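Local structure of HP0958 (3NA7) at residues K8-I13 with S179-I184; D21-L26 with K156-I161. The protein probably acts as a zinc-binding chaperone and post-transcriptional regulator in flagellar biogenesis and flagellar protein export in Helicobacter pylori. All coordinates share one frame; numbering follows the deposited sequence.

Both contacts draw on helix 4-22, contact 1 near its start and contact 2 where it gives way to helix 24-85. Along the chain, 8-13 comes first, then 21-26 and 156-161, and finally 179-184, so contact 2 falls between the two halves of contact 1. Their centres lie 20 Å apart, and their nearest atoms are about 8 Å apart without touching. Contact 2 joins the outgoing and returning arms of the long helical hairpin. Contact 1 joins the same first helix to helix 175-188, close to the small sheet of the zinc ribbon region. Helix 4-22 thus links the base of the coiled coil to the zinc-bearing end of the molecule.

Contact 1. Residues K8-I13 with S179-I184; sequences KQLIEI and SFYERI
Leu10 and Tyr181 form the larger part of this wholly apolar contact, their side chains lying alongside each other and pointing opposite ways. Both methyls of Leu10 press against the start of the tyrosine side chain, with CD1 3.8 Å and CD2 3.9 Å from Tyr181 CB. Farther out along the ring, Ile13 CG2 comes to 4.0 Å from Tyr181 CE2. Leu10 CD2 and Ile13 CG2 both approach the ring obliquely. The ring reaches this place because CG of Tyr181 is anti to the backbone N (chi1 173°), which swings it across to helix 4-22. There its OH hydrogen-bonds to OD2 of Asp17, one turn beyond Ile13, which ties the polar end of an otherwise buried residue and helps fix the ring's direction. Leu10, Ile13 and Tyr181 are all buried. Around them, Ile193 of strand 193-195 touches both Leu10 and Tyr181, while Leu10 also meets Ile231 of strand 231-233 and Met222. Ile13 turns to Lys166 and Leu169, so the contact is bordered by helix 91-171 as well as by the sheet.

Contact 2. Residues D21-L26 with K156-I161; sequences DSLEPL and KETQQI
Leu23 and Gln159 are the closest pair of backbones, their CA atoms 7.7 Å apart, where the two segments run in broadly opposite directions. Segment 156-161 is a regular part of helix 91-171, with Gln160 N bonded to Lys156 O at 3.0 Å. Segment 21-26 carries the chain from helix 4-22 into helix 24-85, with an interruption of the helix around Leu23. Glu24 N reaches back only three residues, to Asp21 O, and Pro25 has no amide hydrogen to continue the helical pattern.

At this interruption Leu23 and Gln159 lie side by side, pointing opposite ways. Leu23 CD1 packs at 3.8 Å on Gln159 CG, and its looser approach to Thr158 CG2 (4.4 Å) completes the apolar part. The amide passes beside the leucine, with Gln159 NE2 3.9 Å from Leu23 CB. Beyond CG the glutamine is extended (chi2 176°), which carries its amide over to segment 21-26. Gln159 NE2 donates to Glu24 OE2 at 2.8 Å in a nearly straight bond (166°). The donor meets the anti side of this oxygen, somewhat out of the carboxylate plane, and the curled glutamate meets the glutamine nearly perpendicularly. NE2 also gives a hydrogen bond to the carbonyl oxygen of Ile20. One amide nitrogen therefore spans the interruption, gripping a backbone oxygen before Leu23 and a carboxylate after it, and this should fix which way the amide is flipped. Lys156 NZ stands 5.7 Å from Glu24 OE1, too far for a salt bridge, though its charge may still favour the carboxylate.

Leu23 also rests on Ile162. The pairing of oppositely running helices is that of this protein's antiparallel coiled-coil hairpin; the interruption near Leu23 lies at its base.

Contact 1. Residues K8-I13 with S179-I184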
ATOM      1  N   LYS A   8     -32.381   4.697  25.695  1.00 72.27           N
ATOM      2  CA  LYS A   8     -31.317   4.301  26.620  1.00 71.29           C
ATOM      3  C   LYS A   8     -30.730   2.954  26.224  1.00 66.22           C
ATOM      4  O   LYS A   8     -29.515   2.794  26.182  1.00 65.64           O
ATOM      5  CB  LYS A   8     -31.824   4.266  28.074  1.00 73.50           C
ATOM      6  CG  LYS A   8     -30.761   3.887  29.107  1.00 75.80           C
ATOM      7  CD  LYS A   8     -31.112   4.338  30.537  1.00 82.76           C
ATOM      8  CE  LYS A   8     -29.850   4.291  31.440  1.00 86.54           C
ATOM      9  NZ  LYS A   8     -30.074   4.734  32.865  1.00 87.01           N
ATOM     10  N   GLN A   9     -31.600   1.995  25.924  1.00 64.06           N
ATOM     11  CA  GLN A   9     -31.171   0.641  25.566  1.00 60.70           C
ATOM     12  C   GLN A   9     -30.302   0.590  24.326  1.00 57.36           C
ATOM     13  O   GLN A   9     -29.332  -0.139  24.303  1.00 56.55           O
ATOM     14  CB  GLN A   9     -32.369  -0.288  25.410  1.00 60.23           C
ATOM     15  CG  GLN A   9     -32.714  -1.023  26.690  1.00 61.95           C
ATOM     16  CD  GLN A   9     -34.009  -1.803  26.570  1.00 62.22           C
ATOM     17  OE1 GLN A   9     -35.055  -1.246  26.231  1.00 65.91           O
ATOM     18  NE2 GLN A   9     -33.949  -3.097  26.867  1.00 61.61           N
ATOM     19  N   LEU A  10     -30.661   1.377  23.317  1.00 57.89           N
ATOM     20  CA  LEU A  10     -29.915   1.488  22.064  1.00 56.34           C
ATOM     21  C   LEU A  10     -28.612   2.249  22.227  1.00 58.07           C
ATOM     22  O   LEU A  10     -27.631   1.951  21.528  1.00 58.03           O
ATOM     23  CB  LEU A  10     -30.755   2.188  20.988  1.00 57.16           C
ATOM     24  CG  LEU A  10     -32.020   1.462  20.526  1.00 54.73           C
ATOM     25  CD1 LEU A  10     -32.544   2.046  19.213  1.00 58.76           C
ATOM     26  CD2 LEU A  10     -31.743  -0.008  20.363  1.00 52.52           C
ATOM     27  N   ILE A  11     -28.598   3.243  23.120  1.00 59.81           N
ATOM     28  CA  ILE A  11     -27.351   3.954  23.427  1.00 59.84           C
ATOM     29  C   ILE A  11     -26.345   2.990  24.043  1.00 58.85           C
ATOM     30  O   ILE A  11     -25.212   2.935  23.583  1.00 58.68           O
ATOM     31  CB  ILE A  11     -27.551   5.248  24.278  1.00 63.41           C
ATOM     32  CG1 ILE A  11     -28.241   6.328  23.438  1.00 63.90           C
ATOM     33  CG2 ILE A  11     -26.178   5.796  24.790  1.00 61.82           C
ATOM     34  CD1 ILE A  11     -28.997   7.395  24.242  1.00 70.81           C
ATOM     35  N   GLU A  12     -26.747   2.206  25.045  1.00 58.66           N
ATOM     36  CA  GLU A  12     -25.834   1.184  25.587  1.00 60.71           C
ATOM     37  C   GLU A  12     -25.337   0.236  24.496  1.00 60.12           C
ATOM     38  O   GLU A  12     -24.149  -0.031  24.426  1.00 61.35           O
ATOM     39  CB  GLU A  12     -26.456   0.345  26.708  1.00 60.44           C
ATOM     40  CG  GLU A  12     -27.160   1.118  27.814  1.00 71.29           C
ATOM     41  CD  GLU A  12     -27.297   0.308  29.097  1.00 74.50           C
ATOM     42  OE1 GLU A  12     -26.323   0.276  29.888  1.00 83.34           O
ATOM     43  OE2 GLU A  12     -28.378  -0.279  29.318  1.00 77.92           O
ATOM     44  N   ILE A  13     -26.233  -0.276  23.649  1.00 59.21           N
ATOM     45  CA  ILE A  13     -25.803  -1.228  22.629  1.00 57.95           C
ATOM     46  C   ILE A  13     -24.837  -0.581  21.628  1.00 59.24           C
ATOM     47  O   ILE A  13     -23.837  -1.186  21.270  1.00 57.36           O
ATOM     48  CB  ILE A  13     -26.989  -1.900  21.886  1.00 57.59           C
ATOM     49  CG1 ILE A  13     -27.818  -2.746  22.857  1.00 51.79           C
ATOM     50  CG2 ILE A  13     -26.479  -2.790  20.720  1.00 54.34           C
ATOM     51  CD1 ILE A  13     -29.277  -2.856  22.465  1.00 56.17           C
ATOM     52  N   SER A 179     -34.245  -3.821  15.731  1.00 45.96           N
ATOM     53  CA  SER A 179     -34.279  -3.921  14.273  1.00 48.24           C
ATOM     54  C   SER A 179     -34.301  -2.576  13.600  1.00 49.36           C
ATOM     55  O   SER A 179     -33.827  -2.422  12.478  1.00 51.00           O
ATOM     56  CB  SER A 179     -35.513  -4.696  13.831  1.00 44.85           C
ATOM     57  OG  SER A 179     -35.327  -6.059  14.124  1.00 49.52           O
ATOM     58  N   PHE A 180     -34.900  -1.611  14.279  1.00 51.17           N
ATOM     59  CA  PHE A 180     -34.945  -0.261  13.790  1.00 53.41           C
ATOM     60  C   PHE A 180     -33.516   0.278  13.848  1.00 52.38           C
ATOM     61  O   PHE A 180     -33.052   0.925  12.922  1.00 53.12           O
ATOM     62  CB  PHE A 180     -35.882   0.560  14.687  1.00 55.82           C
ATOM     63  CG  PHE A 180     -36.317   1.847  14.077  1.00 60.79           C
ATOM     64  CD1 PHE A 180     -37.353   1.873  13.141  1.00 65.79           C
ATOM     65  CD2 PHE A 180     -35.683   3.036  14.420  1.00 63.60           C
ATOM     66  CE1 PHE A 180     -37.761   3.086  12.553  1.00 69.71           C
ATOM     67  CE2 PHE A 180     -36.082   4.256  13.843  1.00 67.67           C
ATOM     68  CZ  PHE A 180     -37.122   4.278  12.905  1.00 70.43           C
ATOM     69  N   TYR A 181     -32.834  -0.012  14.957  1.00 51.94           N
ATOM     70  CA  TYR A 181     -31.421   0.253  15.125  1.00 51.27           C
ATOM     71  C   TYR A 181     -30.587  -0.435  14.029  1.00 50.72           C
ATOM     72  O   TYR A 181     -29.877   0.246  13.274  1.00 51.24           O
ATOM     73  CB  TYR A 181     -30.954  -0.186  16.524  1.00 51.95           C
ATOM     74  CG  TYR A 181     -29.453  -0.097  16.727  1.00 53.41           C
ATOM     75  CD1 TYR A 181     -28.798   1.144  16.688  1.00 58.82           C
ATOM     76  CD2 TYR A 181     -28.693  -1.239  16.965  1.00 53.96           C
ATOM     77  CE1 TYR A 181     -27.416   1.242  16.868  1.00 59.89           C
ATOM     78  CE2 TYR A 181     -27.311  -1.162  17.136  1.00 55.61           C
ATOM     79  CZ  TYR A 181     -26.682   0.083  17.091  1.00 59.90           C
ATOM     80  OH  TYR A 181     -25.326   0.183  17.269  1.00 58.07           O
ATOM     81  N   GLU A 182     -30.693  -1.756  13.915  1.00 48.94           N
ATOM     82  CA  GLU A 182     -29.918  -2.491  12.884  1.00 49.78           C
ATOM     83  C   GLU A 182     -30.174  -2.038  11.446  1.00 48.97           C
ATOM     84  O   GLU A 182     -29.245  -1.908  10.677  1.00 49.22           O
ATOM     85  CB  GLU A 182     -30.054  -4.002  13.029  1.00 48.57           C
ATOM     86  CG  GLU A 182     -29.407  -4.540  14.322  1.00 51.17           C
ATOM     87  CD  GLU A 182     -27.867  -4.476  14.308  1.00 54.14           C
ATOM     88  OE1 GLU A 182     -27.244  -4.802  13.276  1.00 61.66           O
ATOM     89  OE2 GLU A 182     -27.275  -4.114  15.338  1.00 53.05           O
ATOM     90  N   ARG A 183     -31.414  -1.733  11.093  1.00 50.69           N
ATOM     91  CA  ARG A 183     -31.684  -1.239   9.732  1.00 52.62           C
ATOM     92  C   ARG A 183     -30.871   0.036   9.419  1.00 53.19           C
ATOM     93  O   ARG A 183     -30.298   0.171   8.338  1.00 52.48           O
ATOM     94  CB  ARG A 183     -33.183  -1.002   9.542  1.00 53.02           C
ATOM     95  CG  ARG A 183     -33.583  -0.407   8.177  1.00 58.00           C
ATOM     96  CD  ARG A 183     -35.117  -0.450   7.990  1.00 63.35           C
ATOM     97  NE  ARG A 183     -35.811   0.320   9.026  1.00 62.98           N
ATOM     98  CZ  ARG A 183     -37.134   0.416   9.169  1.00 66.11           C
ATOM     99  NH1 ARG A 183     -37.974  -0.211   8.344  1.00 64.85           N
ATOM    100  NH2 ARG A 183     -37.621   1.156  10.151  1.00 62.30           N
ATOM    101  N   ILE A 184     -30.802   0.953  10.381  1.00 53.34           N
ATOM    102  CA  ILE A 184     -30.021   2.176  10.193  1.00 55.46           C
ATOM    103  C   ILE A 184     -28.515   1.910  10.225  1.00 55.35           C
ATOM    104  O   ILE A 184     -27.747   2.489   9.448  1.00 56.31           O
ATOM    105  CB  ILE A 184     -30.495   3.325  11.142  1.00 56.27           C
ATOM    106  CG1 ILE A 184     -31.802   3.918  10.585  1.00 58.60           C
ATOM    107  CG2 ILE A 184     -29.394   4.399  11.291  1.00 56.06           C
ATOM    108  CD1 ILE A 184     -32.874   4.331  11.611  1.00 60.89           C
TER

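Contact 2. Residues D21-L26 with K156-I161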
ATOM      1  N   ASP A  21     -15.663  -1.969  17.196  1.00 55.04           N
ATOM      2  CA  ASP A  21     -15.077  -1.392  15.992  1.00 56.85           C
ATOM      3  C   ASP A  21     -13.804  -0.587  16.187  1.00 57.09           C
ATOM      4  O   ASP A  21     -12.946  -0.608  15.318  1.00 55.02           O
ATOM      5  CB  ASP A  21     -16.089  -0.521  15.264  1.00 59.08           C
ATOM      6  CG  ASP A  21     -16.821  -1.282  14.179  1.00 65.90           C
ATOM      7  OD1 ASP A  21     -16.210  -1.507  13.094  1.00 66.80           O
ATOM      8  OD2 ASP A  21     -18.001  -1.642  14.413  1.00 66.93           O
ATOM      9  N   SER A  22     -13.726   0.164  17.290  1.00 57.99           N
ATOM     10  CA  SER A  22     -12.661   1.149  17.518  1.00 60.86           C
ATOM     11  C   SER A  22     -11.380   0.473  18.018  1.00 59.93           C
ATOM     12  O   SER A  22     -10.326   1.111  18.168  1.00 60.26           O
ATOM     13  CB  SER A  22     -13.133   2.245  18.486  1.00 62.20           C
ATOM     14  OG  SER A  22     -13.115   1.782  19.825  1.00 65.97           O
ATOM     15  N   LEU A  23     -11.500  -0.828  18.249  1.00 58.86           N
ATOM     16  CA  LEU A  23     -10.385  -1.699  18.528  1.00 57.31           C
ATOM     17  C   LEU A  23      -9.724  -2.227  17.282  1.00 56.18           C
ATOM     18  O   LEU A  23      -8.678  -2.888  17.350  1.00 55.96           O
ATOM     19  CB  LEU A  23     -10.851  -2.870  19.398  1.00 55.85           C
ATOM     20  CG  LEU A  23     -11.090  -2.500  20.870  1.00 54.96           C
ATOM     21  CD1 LEU A  23     -11.840  -3.608  21.587  1.00 48.95           C
ATOM     22  CD2 LEU A  23      -9.772  -2.170  21.620  1.00 59.06           C
ATOM     23  N   GLU A  24     -10.328  -1.966  16.129  1.00 57.94           N
ATOM     24  CA  GLU A  24      -9.711  -2.368  14.856  1.00 55.82           C
ATOM     25  C   GLU A  24      -8.448  -1.571  14.520  1.00 54.26           C
ATOM     26  O   GLU A  24      -7.451  -2.158  14.099  1.00 51.48           O
ATOM     27  CB  GLU A  24     -10.711  -2.296  13.713  1.00 58.50           C
ATOM     28  CG  GLU A  24     -11.756  -3.421  13.740  1.00 64.23           C
ATOM     29  CD  GLU A  24     -11.132  -4.809  13.872  1.00 68.37           C
ATOM     30  OE1 GLU A  24     -10.153  -5.115  13.129  1.00 63.19           O
ATOM     31  OE2 GLU A  24     -11.627  -5.575  14.735  1.00 68.78           O
ATOM     32  N   PRO A  25      -8.505  -0.227  14.652  1.00 55.68           N
ATOM     33  CA  PRO A  25      -7.274   0.573  14.561  1.00 55.70           C
ATOM     34  C   PRO A  25      -6.204   0.117  15.571  1.00 52.84           C
ATOM     35  O   PRO A  25      -5.010   0.239  15.284  1.00 51.25           O
ATOM     36  CB  PRO A  25      -7.731   2.007  14.885  1.00 55.42           C
ATOM     37  CG  PRO A  25      -9.196   2.028  14.709  1.00 59.47           C
ATOM     38  CD  PRO A  25      -9.717   0.614  14.549  1.00 56.64           C
ATOM     39  N   LEU A  26      -6.634  -0.393  16.729  1.00 50.57           N
ATOM     40  CA  LEU A  26      -5.683  -0.817  17.776  1.00 48.84           C
ATOM     41  C   LEU A  26      -4.865  -2.010  17.300  1.00 47.51           C
ATOM     42  O   LEU A  26      -3.637  -2.043  17.488  1.00 46.16           O
ATOM     43  CB  LEU A  26      -6.384  -1.141  19.106  1.00 47.18           C
ATOM     44  CG  LEU A  26      -5.466  -1.339  20.329  1.00 47.51           C
ATOM     45  CD1 LEU A  26      -4.547  -0.146  20.607  1.00 40.45           C
ATOM     46  CD2 LEU A  26      -6.248  -1.711  21.604  1.00 42.58           C
ATOM     47  N   LYS A 156      -8.560  -9.532  20.385  1.00 54.92           N
ATOM     48  CA  LYS A 156      -9.676 -10.320  19.840  1.00 57.86           C
ATOM     49  C   LYS A 156     -10.601 -10.839  20.944  1.00 58.85           C
ATOM     50  O   LYS A 156     -11.825 -10.693  20.862  1.00 59.55           O
ATOM     51  CB  LYS A 156      -9.153 -11.490  19.016  1.00 59.26           C
ATOM     52  CG  LYS A 156      -8.242 -11.084  17.862  1.00 62.99           C
ATOM     53  CD  LYS A 156      -8.959 -10.921  16.563  1.00 65.30           C
ATOM     54  CE  LYS A 156      -7.934 -10.955  15.425  1.00 67.94           C
ATOM     55  NZ  LYS A 156      -8.498 -10.501  14.133  1.00 65.69           N
ATOM     56  N   GLU A 157     -10.011 -11.416  21.986  1.00 60.34           N
ATOM     57  CA  GLU A 157     -10.777 -11.912  23.131  1.00 61.23           C
ATOM     58  C   GLU A 157     -11.578 -10.795  23.791  1.00 59.50           C
ATOM     59  O   GLU A 157     -12.738 -11.007  24.160  1.00 60.63           O
ATOM     60  CB  GLU A 157      -9.872 -12.649  24.109  1.00 62.16           C
ATOM     61  CG  GLU A 157      -9.135 -13.818  23.418  1.00 68.94           C
ATOM     62  CD  GLU A 157      -8.036 -14.473  24.262  1.00 77.13           C
ATOM     63  OE1 GLU A 157      -7.578 -15.577  23.876  1.00 79.68           O
ATOM     64  OE2 GLU A 157      -7.628 -13.900  25.301  1.00 79.60           O
ATOM     65  N   THR A 158     -11.016  -9.591  23.863  1.00 56.97           N
ATOM     66  CA  THR A 158     -11.806  -8.454  24.343  1.00 56.46           C
ATOM     67  C   THR A 158     -13.032  -8.162  23.431  1.00 55.43           C
ATOM     68  O   THR A 158     -14.122  -7.871  23.931  1.00 55.84           O
ATOM     69  CB  THR A 158     -10.959  -7.174  24.604  1.00 55.58           C
ATOM     70  OG1 THR A 158      -9.891  -7.475  25.510  1.00 57.61           O
ATOM     71  CG2 THR A 158     -11.806  -6.099  25.262  1.00 56.96           C
ATOM     72  N   GLN A 159     -12.869  -8.235  22.114  1.00 53.82           N
ATOM     73  CA  GLN A 159     -14.004  -7.968  21.232  1.00 53.94           C
ATOM     74  C   GLN A 159     -15.094  -9.012  21.445  1.00 53.56           C
ATOM     75  O   GLN A 159     -16.258  -8.671  21.427  1.00 52.76           O
ATOM     76  CB  GLN A 159     -13.599  -7.842  19.758  1.00 53.14           C
ATOM     77  CG  GLN A 159     -12.711  -6.609  19.466  1.00 54.43           C
ATOM     78  CD  GLN A 159     -12.235  -6.555  18.007  1.00 60.59           C
ATOM     79  OE1 GLN A 159     -11.433  -7.383  17.568  1.00 60.27           O
ATOM     80  NE2 GLN A 159     -12.735  -5.576  17.253  1.00 61.73           N
ATOM     81  N   GLN A 160     -14.706 -10.266  21.696  1.00 54.44           N
ATOM     82  CA  GLN A 160     -15.664 -11.321  21.984  1.00 55.84           C
ATOM     83  C   GLN A 160     -16.430 -11.064  23.295  1.00 56.76           C
ATOM     84  O   GLN A 160     -17.664 -11.151  23.321  1.00 57.53           O
ATOM     85  CB  GLN A 160     -14.979 -12.684  21.992  1.00 58.84           C
ATOM     86  CG  GLN A 160     -14.250 -12.986  20.692  1.00 66.68           C
ATOM     87  CD  GLN A 160     -13.747 -14.414  20.593  1.00 74.78           C
ATOM     88  OE1 GLN A 160     -14.495 -15.328  20.224  1.00 82.79           O
ATOM     89  NE2 GLN A 160     -12.465 -14.609  20.887  1.00 79.72           N
ATOM     90  N   ILE A 161     -15.699 -10.732  24.370  1.00 56.30           N
ATOM     91  CA  ILE A 161     -16.317 -10.311  25.624  1.00 53.40           C
ATOM     92  C   ILE A 161     -17.283  -9.147  25.376  1.00 49.68           C
ATOM     93  O   ILE A 161     -18.390  -9.179  25.869  1.00 52.39           O
ATOM     94  CB  ILE A 161     -15.261  -9.954  26.726  1.00 54.45           C
ATOM     95  CG1 ILE A 161     -14.568 -11.219  27.249  1.00 56.28           C
ATOM     96  CG2 ILE A 161     -15.910  -9.179  27.905  1.00 52.25           C
ATOM     97  CD1 ILE A 161     -13.091 -10.986  27.691  1.00 53.57           C
TER